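D-glucosaminate-6-phosphate ammonia lyase (Salmonella typhimurium, PDB 7LCE) is a pyridoxal-phosphate-dependent enzyme of the selenocysteine synthase-like family, with the aminotransferase-type fold and a covalently bound cofactor. Local coordinates at residues Val58-Cys72 against Ser220-Lys234. Numbering follows the deposited sequence. Where two conformers were deposited one is given.
Sequences VSRYTGAEDSYITSC and SGFITGRKTWIAACK
The edge of the large mixed sheet in this aminotransferase-type fold is an antiparallel pair: strand 66-70, outermost within the chain, runs against strand 221-225, where Tyr68 faces Ile223, with Ile223 N to Tyr68 O at 2.7 Å. A classic beta bulge opens the pairing, since Glu65 and Asp66 both face Gly225; Asp66 N makes the straighter bond to Gly225 O, Glu65 N a weak one. Ser67, Phe222 and Thr224 on one face meet helix 47-62, while Ile69 on that face turns to Leu254 of helix 248-262. Thr62 OG1 and Thr224 OG1 meet tip to tip at 2.8 Å, and Ser67 OG lies 3.2 Å from Thr224 OG1, a second hydrogen bond. In Val58, chi1 of 169° puts CG1 anti to the backbone N and swings it over the Phe222 ring, 4.0 Å from the centroid. The other face receives helix 227-234. Ile230 CG2 packs on Ser67 C and Tyr68 CB, while Lys234 CA lies over one face of the Tyr68 ring, 4.2 Å from its centroid. The extended Lys234 chain passes the ring and brings NZ to Asp66 OD2 at 2.9 Å, on the syn side and 22° out of the carboxylate plane; Glu52 is a second anionic partner. At the helix start, Glu65 OE1 accepts Lys227 N at 2.7 Å through its anti lone pair, and OE2 forms a salt bridge with Arg226 NH1 at 3.4 Å, at the guanidinium edge, the planes 70° apart. Paired with two carboxylates, Lys234 NZ probably stays protonated, and the helix-start N-H would stabilise Glu65 as an anion.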
loop_
_atom_site.group_PDB
_atom_site.type_symbol
_atom_site.label_atom_id
_atom_site.label_comp_id
_atom_site.label_asym_id
_atom_site.label_seq_id
_atom_site.Cartn_x
_atom_site.Cartn_y
_atom_site.Cartn_z
ATOM N N VAL A 58 -12.484 36.027 -33.763
ATOM C CA VAL A 58 -12.538 36.403 -32.353
ATOM C C VAL A 58 -11.225 37.042 -31.915
ATOM O O VAL A 58 -11.213 38.028 -31.166
ATOM C CB VAL A 58 -12.888 35.175 -31.489
ATOM C CG1 VAL A 58 -12.685 35.478 -30.017
ATOM C CG2 VAL A 58 -14.324 34.746 -31.750
ATOM N N SER A 59 -10.101 36.504 -32.390
ATOM C CA SER A 59 -8.799 37.016 -31.984
ATOM C C SER A 59 -8.561 38.448 -32.439
ATOM O O SER A 59 -7.755 39.150 -31.821
ATOM C CB SER A 59 -7.699 36.103 -32.518
ATOM O OG SER A 59 -7.853 34.792 -32.008
ATOM N N ARG A 60 -9.242 38.901 -33.496
ATOM C CA ARG A 60 -9.084 40.286 -33.930
ATOM C C ARG A 60 -9.548 41.265 -32.860
ATOM O O ARG A 60 -9.010 42.374 -32.758
ATOM C CB ARG A 60 -9.837 40.522 -35.241
ATOM C CG ARG A 60 -9.261 39.750 -36.413
ATOM C CD ARG A 60 -10.044 39.983 -37.693
ATOM N NE ARG A 60 -9.596 39.093 -38.758
ATOM C CZ ARG A 60 -10.142 39.026 -39.965
ATOM N NH1 ARG A 60 -11.165 39.794 -40.304
ATOM N NH2 ARG A 60 -9.652 38.163 -40.850
ATOM N N TYR A 61 -10.535 40.875 -32.052
ATOM C CA TYR A 61 -11.026 41.763 -31.007
ATOM C C TYR A 61 -10.169 41.696 -29.749
ATOM O O TYR A 61 -10.104 42.675 -28.999
ATOM C CB TYR A 61 -12.478 41.423 -30.663
ATOM C CG TYR A 61 -13.419 41.447 -31.845
ATOM C CD1 TYR A 61 -13.985 42.637 -32.285
ATOM C CD2 TYR A 61 -13.746 40.278 -32.521
ATOM C CE1 TYR A 61 -14.848 42.663 -33.366
ATOM C CE2 TYR A 61 -14.607 40.295 -33.603
ATOM C CZ TYR A 61 -15.156 41.489 -34.021
ATOM O OH TYR A 61 -16.014 41.509 -35.096
ATOM N N THR A 62 -9.507 40.564 -29.503
ATOM C CA THR A 62 -8.695 40.392 -28.305
ATOM C C THR A 62 -7.214 40.660 -28.529
ATOM O O THR A 62 -6.499 40.932 -27.558
ATOM C CB THR A 62 -8.854 38.973 -27.746
ATOM O OG1 THR A 62 -8.178 38.043 -28.601
ATOM C CG2 THR A 62 -10.324 38.598 -27.655
ATOM N N GLY A 63 -6.736 40.575 -29.767
ATOM C CA GLY A 63 -5.331 40.782 -30.043
ATOM C C GLY A 63 -4.439 39.591 -29.780
ATOM O O GLY A 63 -3.212 39.729 -29.857
ATOM N N ALA A 64 -5.007 38.426 -29.476
ATOM C CA ALA A 64 -4.216 37.238 -29.204
ATOM C C ALA A 64 -3.864 36.525 -30.507
ATOM O O ALA A 64 -4.314 36.896 -31.593
ATOM C CB ALA A 64 -4.963 36.301 -28.259
ATOM N N GLU A 65 -3.054 35.473 -30.395
ATOM C CA GLU A 65 -2.623 34.750 -31.585
ATOM C C GLU A 65 -3.756 33.911 -32.164
ATOM O O GLU A 65 -3.970 33.906 -33.382
ATOM C CB GLU A 65 -1.410 33.883 -31.252
ATOM C CG GLU A 65 -0.248 34.673 -30.666
ATOM C CD GLU A 65 0.917 33.794 -30.259
ATOM O OE1 GLU A 65 0.714 32.568 -30.116
ATOM O OE2 GLU A 65 2.029 34.330 -30.064
ATOM N N ASP A 66 -4.492 33.196 -31.314
ATOM C CA ASP A 66 -5.590 32.354 -31.767
ATOM C C ASP A 66 -6.676 32.346 -30.697
ATOM O O ASP A 66 -6.491 32.859 -29.589
ATOM C CB ASP A 66 -5.109 30.933 -32.090
ATOM C CG ASP A 66 -6.042 30.197 -33.043
ATOM O OD1 ASP A 66 -7.092 30.765 -33.416
ATOM O OD2 ASP A 66 -5.720 29.052 -33.428
ATOM N N SER A 67 -7.820 31.758 -31.044
ATOM C CA SER A 67 -8.954 31.687 -30.134
ATOM C C SER A 67 -9.749 30.422 -30.418
ATOM O O SER A 67 -9.648 29.828 -31.496
ATOM C CB SER A 67 -9.860 32.921 -30.256
ATOM O OG SER A 67 -9.174 34.107 -29.891
ATOM N N TYR A 68 -10.543 30.012 -29.432
ATOM C CA TYR A 68 -11.384 28.828 -29.548
ATOM C C TYR A 68 -12.707 29.103 -28.853
ATOM O O TYR A 68 -12.721 29.517 -27.690
ATOM C CB TYR A 68 -10.702 27.599 -28.935
ATOM C CG TYR A 68 -11.543 26.341 -28.960
ATOM C CD1 TYR A 68 -11.843 25.707 -30.158
ATOM C CD2 TYR A 68 -12.024 25.780 -27.785
ATOM C CE1 TYR A 68 -12.609 24.556 -30.186
ATOM C CE2 TYR A 68 -12.790 24.627 -27.804
ATOM C CZ TYR A 68 -13.079 24.020 -29.008
ATOM O OH TYR A 68 -13.841 22.870 -29.033
ATOM N N ILE A 69 -13.812 28.862 -29.560
ATOM C CA ILE A 69 -15.148 29.153 -29.050
ATOM C C ILE A 69 -15.676 27.945 -28.289
ATOM O O ILE A 69 -15.524 26.798 -28.729
ATOM C CB ILE A 69 -16.100 29.547 -30.195
ATOM C CG1 ILE A 69 -15.633 30.838 -30.864
ATOM C CG2 ILE A 69 -17.524 29.706 -29.685
ATOM C CD1 ILE A 69 -16.611 31.378 -31.886
ATOM N N THR A 70 -16.293 28.205 -27.142
ATOM C CA THR A 70 -16.869 27.189 -26.274
ATOM C C THR A 70 -18.341 27.507 -26.022
ATOM O O THR A 70 -18.861 28.541 -26.452
ATOM C CB THR A 70 -16.101 27.104 -24.952
ATOM O OG1 THR A 70 -16.201 28.359 -24.266
ATOM C CG2 THR A 70 -14.636 26.787 -25.200
ATOM N N SER A 71 -19.018 26.600 -25.312
ATOM C CA SER A 71 -20.432 26.807 -25.011
ATOM C C SER A 71 -20.628 27.858 -23.928
ATOM O O SER A 71 -21.644 28.563 -23.923
ATOM C CB SER A 71 -21.082 25.491 -24.589
ATOM O OG SER A 71 -20.516 25.014 -23.380
ATOM N N CYS A 72 -19.680 27.972 -23.003
ATOM C CA CYS A 72 -19.788 28.919 -21.902
ATOM C C CYS A 72 -18.407 29.101 -21.287
ATOM O O CYS A 72 -17.455 28.396 -21.629
ATOM C CB CYS A 72 -20.802 28.437 -20.863
ATOM S SG CYS A 72 -20.480 26.763 -20.271
ATOM N N SER A 220 -22.661 31.118 -25.392
ATOM C CA SER A 220 -21.344 30.929 -25.982
ATOM C C SER A 220 -20.285 31.426 -25.009
ATOM O O SER A 220 -20.580 32.123 -24.035
ATOM C CB SER A 220 -21.225 31.667 -27.316
ATOM O OG SER A 220 -21.427 33.056 -27.135
ATOM N N GLY A 221 -19.043 31.053 -25.299
ATOM C CA GLY A 221 -17.867 31.525 -24.594
ATOM C C GLY A 221 -16.672 31.252 -25.476
ATOM O O GLY A 221 -16.772 30.550 -26.485
ATOM N N PHE A 222 -15.529 31.823 -25.105
ATOM C CA PHE A 222 -14.341 31.589 -25.910
ATOM C C PHE A 222 -13.082 31.658 -25.060
ATOM O O PHE A 222 -13.039 32.330 -24.026
ATOM C CB PHE A 222 -14.262 32.576 -27.083
ATOM C CG PHE A 222 -14.295 34.023 -26.675
ATOM C CD1 PHE A 222 -15.504 34.670 -26.473
ATOM C CD2 PHE A 222 -13.125 34.747 -26.535
ATOM C CE1 PHE A 222 -15.544 36.005 -26.114
ATOM C CE2 PHE A 222 -13.158 36.083 -26.177
ATOM C CZ PHE A 222 -14.369 36.712 -25.968
ATOM N N ILE A 223 -12.065 30.926 -25.509
ATOM C CA ILE A 223 -10.719 30.972 -24.954
ATOM C C ILE A 223 -9.833 31.697 -25.954
ATOM O O ILE A 223 -9.870 31.396 -27.153
ATOM C CB ILE A 223 -10.176 29.562 -24.670
ATOM C CG1 ILE A 223 -11.180 28.761 -23.836
ATOM C CG2 ILE A 223 -8.820 29.647 -23.990
ATOM C CD1 ILE A 223 -10.799 27.308 -23.651
ATOM N N THR A 224 -9.035 32.642 -25.467
ATOM C CA THR A 224 -8.145 33.422 -26.316
ATOM C C THR A 224 -6.754 33.461 -25.696
ATOM O O THR A 224 -6.612 33.531 -24.472
ATOM C CB THR A 224 -8.696 34.847 -26.524
ATOM O OG1 THR A 224 -7.855 35.568 -27.430
ATOM C CG2 THR A 224 -8.790 35.601 -25.203
ATOM N N GLY A 225 -5.730 33.396 -26.541
ATOM C CA GLY A 225 -4.369 33.375 -26.026
ATOM C C GLY A 225 -3.361 32.960 -27.079
ATOM O O GLY A 225 -3.545 33.220 -28.274
ATOM N N ARG A 226 -2.290 32.316 -26.618
ATOM C CA ARG A 226 -1.216 31.922 -27.517
ATOM C C ARG A 226 -1.631 30.720 -28.357
ATOM O O ARG A 226 -2.369 29.843 -27.902
ATOM C CB ARG A 226 0.057 31.610 -26.729
ATOM C CG ARG A 226 0.537 32.780 -25.884
ATOM C CD ARG A 226 2.012 32.668 -25.542
ATOM N NE ARG A 226 2.497 33.868 -24.871
ATOM C CZ ARG A 226 2.843 34.985 -25.495
ATOM N NH1 ARG A 226 2.761 35.095 -26.811
ATOM N NH2 ARG A 226 3.280 36.019 -24.781
ATOM N N LYS A 227 -1.143 30.693 -29.601
ATOM C CA LYS A 227 -1.580 29.677 -30.554
ATOM C C LYS A 227 -1.217 28.265 -30.106
ATOM O O LYS A 227 -1.982 27.327 -30.354
ATOM C CB LYS A 227 -0.980 29.965 -31.929
ATOM C CG LYS A 227 -1.663 29.232 -33.073
ATOM C CD LYS A 227 -1.083 29.642 -34.418
ATOM C CE LYS A 227 -1.874 29.041 -35.568
ATOM N NZ LYS A 227 -1.301 29.420 -36.890
ATOM N N THR A 228 -0.073 28.093 -29.439
ATOM C CA THR A 228 0.335 26.752 -29.023
ATOM C C THR A 228 -0.625 26.169 -27.991
ATOM O O THR A 228 -0.902 24.964 -28.008
ATOM C CB THR A 228 1.764 26.772 -28.477
ATOM O OG1 THR A 228 1.850 27.692 -27.381
ATOM C CG2 THR A 228 2.741 27.195 -29.560
ATOM N N TRP A 229 -1.147 27.001 -27.090
ATOM C CA TRP A 229 -2.074 26.510 -26.078
ATOM C C TRP A 229 -3.510 26.462 -26.584
ATOM O O TRP A 229 -4.269 25.566 -26.199
ATOM C CB TRP A 229 -1.989 27.367 -24.812
ATOM C CG TRP A 229 -0.725 27.148 -24.045
ATOM C CD1 TRP A 229 0.300 28.034 -23.878
ATOM C CD2 TRP A 229 -0.341 25.955 -23.351
ATOM N NE1 TRP A 229 1.295 27.470 -23.117
ATOM C CE2 TRP A 229 0.926 26.193 -22.782
ATOM C CE3 TRP A 229 -0.945 24.711 -23.156
ATOM C CZ2 TRP A 229 1.598 25.234 -22.030
ATOM C CZ3 TRP A 229 -0.275 23.757 -22.409
ATOM C CH2 TRP A 229 0.985 24.024 -21.857
ATOM N N ILE A 230 -3.905 27.419 -27.429
ATOM C CA ILE A 230 -5.234 27.359 -28.032
ATOM C C ILE A 230 -5.379 26.088 -28.859
ATOM O O ILE A 230 -6.451 25.470 -28.896
ATOM C CB ILE A 230 -5.502 28.621 -28.872
ATOM C CG1 ILE A 230 -5.567 29.856 -27.973
ATOM C CG2 ILE A 230 -6.807 28.486 -29.641
ATOM C CD1 ILE A 230 -6.713 29.828 -26.987
ATOM N N ALA A 231 -4.298 25.671 -29.524
ATOM C CA ALA A 231 -4.319 24.414 -30.266
ATOM C C ALA A 231 -4.609 23.235 -29.347
ATOM O O ALA A 231 -5.358 22.321 -29.715
ATOM C CB ALA A 231 -2.991 24.217 -30.995
ATOM N N ALA A 232 -4.037 23.243 -28.139
ATOM C CA ALA A 232 -4.335 22.188 -27.176
ATOM C C ALA A 232 -5.783 22.251 -26.710
ATOM O O ALA A 232 -6.360 21.221 -26.347
ATOM C CB ALA A 232 -3.389 22.277 -25.981
ATOM N N CYS A 233 -6.384 23.443 -26.709
ATOM C CA CYS A 233 -7.808 23.542 -26.414
ATOM C C CYS A 233 -8.630 22.915 -27.531
ATOM O O CYS A 233 -9.556 22.137 -27.272
ATOM C CB CYS A 233 -8.209 25.001 -26.205
ATOM S SG CYS A 233 -7.435 25.793 -24.780
ATOM N N LYS A 234 -8.300 23.241 -28.785
ATOM C CA LYS A 234 -9.014 22.661 -29.918
ATOM C C LYS A 234 -8.952 21.141 -29.896
ATOM O O LYS A 234 -9.923 20.473 -30.272
ATOM C CB LYS A 234 -8.435 23.192 -31.230
ATOM C CG LYS A 234 -8.623 24.687 -31.438
ATOM C CD LYS A 234 -8.033 25.145 -32.764
ATOM C CE LYS A 234 -8.272 26.631 -32.990
ATOM N NZ LYS A 234 -7.708 27.106 -34.282
#